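Glycoside hydrolase, family 11\:clostridium cellulosome enzyme, dockerin type i\:polysaccharide (Clostridium thermocellum, PDB 2C71) removes acetyl groups from acetylated xylan as a metal-dependent family 4 carbohydrate esterase, probably helping a cellulosome break down plant cell walls. Local coordinates at residues N73-P76 and D77-R80; S132-A135 and E136-A139; L168-I171 and I172-K176. All blocks are in the same frame, centred on the assembly; numbering follows the deposited sequence.

Contact 1 (N73-P76 and D77-R80)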
loop_
_atom_site.group_PDB
_atom_site.type_symbol
_atom_site.label_atom_id
_atom_site.label_comp_id
_atom_site.label_asym_id
_atom_site.label_seq_id
_atom_site.Cartn_x
_atom_site.Cartn_y
_atom_site.Cartn_z
ATOM N N ASN A 73 14.066 10.274 11.743
ATOM C CA ASN A 73 15.197 11.088 12.191
ATOM C C ASN A 73 15.907 11.775 11.049
ATOM O O ASN A 73 17.004 12.339 11.209
ATOM C CB ASN A 73 16.156 10.250 13.034
ATOM C CG ASN A 73 15.495 9.695 14.258
ATOM O OD1 ASN A 73 14.977 10.440 15.080
ATOM N ND2 ASN A 73 15.534 8.397 14.400
ATOM N N MET A 74 15.270 11.811 9.868
ATOM C CA MET A 74 15.809 12.510 8.733
ATOM C C MET A 74 15.551 14.033 8.865
ATOM O O MET A 74 14.605 14.477 9.547
ATOM C CB MET A 74 15.200 11.970 7.424
ATOM C CG MET A 74 15.828 10.698 7.002
ATOM S SD MET A 74 15.073 10.170 5.432
ATOM C CE MET A 74 15.828 8.552 5.227
ATOM N N SER A 75 16.371 14.818 8.165
ATOM C CA SER A 75 16.179 16.268 8.082
ATOM C C SER A 75 15.044 16.590 7.142
ATOM O O SER A 75 14.675 15.801 6.279
ATOM C CB SER A 75 17.446 16.934 7.589
ATOM O OG SER A 75 17.605 16.616 6.242
ATOM N N PRO A 76 14.487 17.828 7.253
ATOM C CA PRO A 76 13.507 18.263 6.259
ATOM C C PRO A 76 13.979 18.115 4.838
ATOM O O PRO A 76 13.207 17.649 3.990
ATOM C CB PRO A 76 13.223 19.720 6.682
ATOM C CG PRO A 76 13.416 19.680 8.198
ATOM C CD PRO A 76 14.639 18.810 8.360
ATOM N N ASP A 77 15.226 18.495 4.555
ATOM C CA ASP A 77 15.712 18.376 3.196
ATOM C C ASP A 77 15.732 16.904 2.726
ATOM O O ASP A 77 15.388 16.577 1.584
ATOM C CB ASP A 77 17.108 18.965 3.045
ATOM C CG ASP A 77 17.143 20.460 3.020
ATOM O OD1 ASP A 77 16.079 21.107 2.932
ATOM O OD2 ASP A 77 18.288 21.003 3.090
ATOM N N GLN A 78 16.188 16.001 3.592
ATOM C CA GLN A 78 16.231 14.569 3.238
ATOM C C GLN A 78 14.846 14.024 2.975
ATOM O O GLN A 78 14.600 13.276 2.006
ATOM C CB GLN A 78 16.885 13.781 4.356
ATOM C CG GLN A 78 18.396 14.008 4.446
ATOM C CD GLN A 78 19.032 13.416 5.670
ATOM O OE1 GLN A 78 18.436 13.354 6.740
ATOM N NE2 GLN A 78 20.312 13.040 5.575
ATOM N N ILE A 79 13.890 14.397 3.824
ATOM C CA ILE A 79 12.522 13.950 3.677
ATOM C C ILE A 79 11.927 14.434 2.366
ATOM O O ILE A 79 11.329 13.695 1.587
ATOM C CB ILE A 79 11.674 14.427 4.865
ATOM C CG1 ILE A 79 12.104 13.718 6.149
ATOM C CG2 ILE A 79 10.162 14.220 4.605
ATOM C CD1 ILE A 79 11.691 14.423 7.448
ATOM N N ARG A 80 12.047 15.738 2.127
ATOM C CA ARG A 80 11.530 16.401 0.956
ATOM C C ARG A 80 11.978 15.764 -0.345
ATOM O O ARG A 80 11.250 15.610 -1.340
ATOM C CB ARG A 80 11.913 17.909 0.887
ATOM C CG ARG A 80 10.982 18.807 1.699
ATOM C CD ARG A 80 11.216 20.371 1.476
ATOM N NE ARG A 80 12.632 20.789 1.491
ATOM C CZ ARG A 80 13.459 20.694 0.438
ATOM N NH1 ARG A 80 13.043 20.218 -0.731
ATOM N NH2 ARG A 80 14.717 21.046 0.556
#
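Gln78 folds back from the first turn of helix 76-94 and lays its side chain beside Ser75, so that each residue's side chain bonds to the other's backbone N-H. This is a capping box with Ser75 as N-cap. Ser75 OG sits between its own backbone N and carbonyl carbon (chi1 71°), which turns it to the helix end, where it accepts from Gln78 N at 3.1 Å. In return Gln78 OE1 takes the N-H of Ser75 at 2.9 Å in a nearly straight bond (171°), the donor tilted a little from the amide's carbonyl plane. Met74 crosses the Gln78 chain at about a right angle, and its CB lies 3.6 Å from Gln78 OE1. On its other flank the same CB meets Ile79 CG1 at 3.8 Å, and Ile79, buried, packs on Thr111, Leu112 and Asn115 of helix 110-115. Farther round the turn, in one of its two deposited conformers, Arg80 brings NH2 to 2.7 Å from Asp77 OD1, above the carboxylate plane, a salt bridge that may not be permanent. Two N-H groups at the helix start, those of Ser75 and Gln78, thus have side-chain acceptors.

Contact 2 (S132-A135 and E136-A139); sequences STTA and EQRA
Gln137 OE1 accepts from both the backbone N-H of Thr134, at 3.0 Å, and a water that donates to it at 2.7 Å. With Thr134 as N-cap, this makes a capping box at the start of helix 135-145. The reciprocal bond runs from Gln137 N to Thr134 OG1 at 3.1 Å. Thr134 OG1 is set for it by a chi1 of 67°, which directs the hydroxyl over the helix end and leaves CG2 beside the backbone N. A second water links Thr134 OG1, at 2.7 Å, to Glu136 OE1, tying the acid into the cap through solvent. On the inner flank, Arg138 reaches back extended from CG to NE and crosses Thr133 at about a right angle. Its NE gives a weak hydrogen bond to Thr133 O. The single hydroxyl proton of Thr133 can go to the carbonyl oxygen of Asn127 or of Ile130, while Arg138 NH2 shares Ile130 O and NH1 reaches Thr164 OG1. Several bonds therefore fix the buried guanidinium against the loop leading into the helix. The Arg138 NE to Thr133 OG1 bond measures 3.1 Å and is bent to 146°, with the oxygen 19° out of the guanidinium plane.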
loop_
_atom_site.group_PDB
_atom_site.type_symbol
_atom_site.label_atom_id
_atom_site.label_comp_id
_atom_site.label_asym_id
_atom_site.label_seq_id
_atom_site.Cartn_x
_atom_site.Cartn_y
_atom_site.Cartn_z
ATOM N N SER A 132 9.062 -17.777 6.790
ATOM C CA SER A 132 8.609 -19.045 7.317
ATOM C C SER A 132 7.089 -19.114 7.467
ATOM O O SER A 132 6.561 -20.226 7.654
ATOM C CB SER A 132 9.273 -19.308 8.674
ATOM O OG SER A 132 8.872 -18.314 9.599
ATOM N N THR A 133 6.355 -18.005 7.381
ATOM C CA THR A 133 4.906 -18.040 7.586
ATOM C C THR A 133 4.240 -18.389 6.244
ATOM O O THR A 133 4.632 -17.909 5.179
ATOM C CB THR A 133 4.339 -16.771 8.181
ATOM O OG1 THR A 133 4.401 -15.661 7.257
ATOM C CG2 THR A 133 5.019 -16.378 9.486
ATOM N N THR A 134 3.215 -19.218 6.313
ATOM C CA THR A 134 2.574 -19.777 5.122
ATOM C C THR A 134 1.466 -18.876 4.596
ATOM O O THR A 134 1.001 -17.938 5.252
ATOM C CB THR A 134 1.990 -21.149 5.467
ATOM O OG1 THR A 134 0.924 -20.925 6.400
ATOM C CG2 THR A 134 3.045 -22.110 5.996
ATOM N N ALA A 135 0.985 -19.194 3.397
ATOM C CA ALA A 135 -0.190 -18.516 2.831
ATOM C C ALA A 135 -1.347 -18.561 3.806
ATOM O O ALA A 135 -2.042 -17.573 4.018
ATOM C CB ALA A 135 -0.586 -19.111 1.507
ATOM N N GLU A 136 -1.620 -19.747 4.360
ATOM C CA GLU A 136 -2.752 -19.915 5.254
ATOM C C GLU A 136 -2.615 -19.059 6.512
ATOM O O GLU A 136 -3.604 -18.463 6.971
ATOM C CB GLU A 136 -2.940 -21.393 5.596
ATOM C CG GLU A 136 -3.627 -21.766 6.861
ATOM C CD GLU A 136 -3.614 -23.282 7.006
ATOM O OE1 GLU A 136 -2.590 -23.891 7.378
ATOM O OE2 GLU A 136 -4.652 -23.869 6.709
ATOM N N GLN A 137 -1.385 -18.958 7.053
ATOM C CA GLN A 137 -1.156 -18.144 8.237
ATOM C C GLN A 137 -1.314 -16.656 7.940
ATOM O O GLN A 137 -1.884 -15.912 8.744
ATOM C CB GLN A 137 0.225 -18.434 8.820
ATOM C CG GLN A 137 0.283 -19.820 9.442
ATOM C CD GLN A 137 1.684 -20.299 9.785
ATOM O OE1 GLN A 137 2.681 -19.897 9.178
ATOM N NE2 GLN A 137 1.758 -21.125 10.855
ATOM N N ARG A 138 -0.818 -16.216 6.788
ATOM C CA ARG A 138 -0.969 -14.815 6.401
ATOM C C ARG A 138 -2.437 -14.473 6.251
ATOM O O ARG A 138 -2.919 -13.427 6.699
ATOM C CB ARG A 138 -0.184 -14.569 5.110
ATOM C CG ARG A 138 1.333 -14.669 5.338
ATOM C CD ARG A 138 2.097 -14.817 4.053
ATOM N NE ARG A 138 3.523 -15.012 4.365
ATOM C CZ ARG A 138 4.558 -14.514 3.729
ATOM N NH1 ARG A 138 4.397 -13.804 2.648
ATOM N NH2 ARG A 138 5.769 -14.737 4.213
ATOM N N ALA A 139 -3.177 -15.363 5.584
ATOM C CA ALA A 139 -4.609 -15.146 5.407
ATOM C C ALA A 139 -5.346 -15.111 6.732
ATOM O O ALA A 139 -6.205 -14.248 6.944
ATOM C CB ALA A 139 -5.186 -16.239 4.493
HETATM O O HOH W 1 4.847 -20.974 10.462
HETATM O O HOH W 2 0.248 -23.138 7.856
#

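Contact 3 (L168-I171 and I172-K176); sequences LDII and IPTLK
Ile172 meets the preceding turn through its backbone N, which bonds to Leu168 O at 3.0 Å, and through CD1, which lies 4.1 Å from Leu168 CB. From there the two side chains face inward: Ile172 packs on Leu27 and Tyr30 of helix 17-30, Leu168 on Leu9 and Phe11 of strand 6-12. Pro173 comes next and has no N-H to offer the turn before it. Its ring stands where that hydrogen would be, with CG and CD against Asp169 O, the CG contact being 3.3 Å, and the helix kinks here. Asp169 itself turns its carboxylate the other way, to Lys26, Lys29 and Tyr30 of helix 17-30. Thr174 restores the bonding and doubles it. Its N gives Ile170 O a bond of 3.0 Å close to the line of the carbonyl, and its OG1 donates to the same oxygen at 2.9 Å from above the carbonyl plane. A chi1 of -66° sets OG1 beside its own backbone N, within easy reach of that carbonyl, while the side chains of Ile170 and Thr174 run alongside each other toward helix 135-145. Leu175 returns to the ordinary helical bond, its N to Ile171 O, and its CD1 lies 4.0 Å from Ile171 CG2, the two side chains pointing the same way. This is a proline-kinked amphipathic helix with a threonine hydroxyl bonded back to the i-4 carbonyl, packed against strand 6-12 of the parallel sheet and against helices 17-30 and 135-145 of the NodB-homology domain.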
loop_
_atom_site.group_PDB
_atom_site.type_symbol
_atom_site.label_atom_id
_atom_site.label_comp_id
_atom_site.label_asym_id
_atom_site.label_seq_id
_atom_site.Cartn_x
_atom_site.Cartn_y
_atom_site.Cartn_z
ATOM N N LEU A 168 -3.962 -14.396 -0.842
ATOM C CA LEU A 168 -5.116 -13.688 -1.390
ATOM C C LEU A 168 -6.214 -14.654 -1.873
ATOM O O LEU A 168 -7.379 -14.269 -1.892
ATOM C CB LEU A 168 -4.703 -12.760 -2.540
ATOM C CG LEU A 168 -3.703 -11.665 -2.146
ATOM C CD1 LEU A 168 -3.297 -10.869 -3.394
ATOM C CD2 LEU A 168 -4.291 -10.724 -1.124
ATOM N N ASP A 169 -5.829 -15.873 -2.247
ATOM C CA ASP A 169 -6.839 -16.904 -2.606
ATOM C C ASP A 169 -7.740 -17.303 -1.475
ATOM O O ASP A 169 -8.798 -17.891 -1.745
ATOM C CB ASP A 169 -6.189 -18.163 -3.187
ATOM C CG ASP A 169 -5.625 -17.946 -4.568
ATOM O OD1 ASP A 169 -6.319 -17.357 -5.445
ATOM O OD2 ASP A 169 -4.478 -18.392 -4.793
ATOM N N ILE A 170 -7.342 -17.050 -0.218
ATOM C CA ILE A 170 -8.172 -17.232 0.958
ATOM C C ILE A 170 -8.792 -15.907 1.377
ATOM O O ILE A 170 -10.002 -15.824 1.626
ATOM C CB ILE A 170 -7.391 -17.867 2.106
ATOM C CG1 ILE A 170 -6.866 -19.232 1.702
ATOM C CG2 ILE A 170 -8.227 -17.937 3.366
ATOM C CD1 ILE A 170 -5.790 -19.774 2.639
ATOM N N ILE A 171 -7.974 -14.856 1.501
ATOM C CA ILE A 171 -8.470 -13.564 1.984
ATOM C C ILE A 171 -9.637 -13.046 1.172
ATOM O O ILE A 171 -10.642 -12.599 1.756
ATOM C CB ILE A 171 -7.318 -12.530 1.994
ATOM C CG1 ILE A 171 -6.229 -12.916 3.023
ATOM C CG2 ILE A 171 -7.848 -11.143 2.265
ATOM C CD1 ILE A 171 -4.917 -12.184 2.811
ATOM N N ILE A 172 -9.474 -12.985 -0.146
ATOM C CA ILE A 172 -10.487 -12.310 -0.969
ATOM C C ILE A 172 -11.838 -13.063 -0.904
ATOM O O ILE A 172 -12.861 -12.458 -0.574
ATOM C CB ILE A 172 -9.947 -11.971 -2.359
ATOM C CG1 ILE A 172 -8.878 -10.889 -2.249
ATOM C CG2 ILE A 172 -11.138 -11.525 -3.251
ATOM C CD1 ILE A 172 -8.064 -10.684 -3.517
ATOM N N PRO A 173 -11.860 -14.372 -1.190
ATOM C CA PRO A 173 -13.170 -15.073 -1.089
ATOM C C PRO A 173 -13.775 -15.022 0.307
ATOM O O PRO A 173 -14.988 -14.870 0.458
ATOM C CB PRO A 173 -12.834 -16.476 -1.561
ATOM C CG PRO A 173 -11.624 -16.333 -2.433
ATOM C CD PRO A 173 -10.837 -15.247 -1.796
ATOM N N THR A 174 -12.944 -15.160 1.355
ATOM C CA THR A 174 -13.482 -15.190 2.705
ATOM C C THR A 174 -14.103 -13.846 3.052
ATOM O O THR A 174 -15.245 -13.795 3.542
ATOM C CB THR A 174 -12.416 -15.522 3.761
ATOM O OG1 THR A 174 -11.961 -16.853 3.569
ATOM C CG2 THR A 174 -12.957 -15.379 5.188
ATOM N N LEU A 175 -13.404 -12.753 2.798
ATOM C CA LEU A 175 -13.973 -11.473 3.175
ATOM C C LEU A 175 -15.189 -11.135 2.287
ATOM O O LEU A 175 -16.171 -10.585 2.786
ATOM C CB LEU A 175 -12.913 -10.373 3.155
ATOM C CG LEU A 175 -11.793 -10.547 4.182
ATOM C CD1 LEU A 175 -10.851 -9.334 4.190
ATOM C CD2 LEU A 175 -12.368 -10.844 5.612
ATOM N N LYS A 176 -15.155 -11.481 1.003
ATOM C CA LYS A 176 -16.370 -11.262 0.197
ATOM C C LYS A 176 -17.555 -12.024 0.790
ATOM O O LYS A 176 -18.682 -11.516 0.819
ATOM C CB LYS A 176 -16.161 -11.664 -1.257
ATOM C CG LYS A 176 -15.346 -10.666 -2.041
ATOM C CD LYS A 176 -15.346 -11.051 -3.502
ATOM C CE LYS A 176 -14.547 -10.123 -4.380
ATOM N NZ LYS A 176 -14.865 -10.370 -5.835
#

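Overall arrangement
Contacts 2 and 3 are neighbours, their centres 13 Å apart: helix 135-145 packs on helix 164-177, with Ala139 CB 3.6 Å from Ile170 CB and Ala139 CA 3.6 Å from Ile171 CG1. Contact 1 stands alone, its centre 36 Å from that of contact 2 and 39 Å from that of contact 3, which lies on the opposite side of the chain's centre. Contacts 1 and 2 use the same device, a capping box with glutamine as the third residue of the helix. None includes the magnesium ligands Asp13 and His64, yet the side chains of Met74 and Arg138 come to about 12 and 13 Å from the metal.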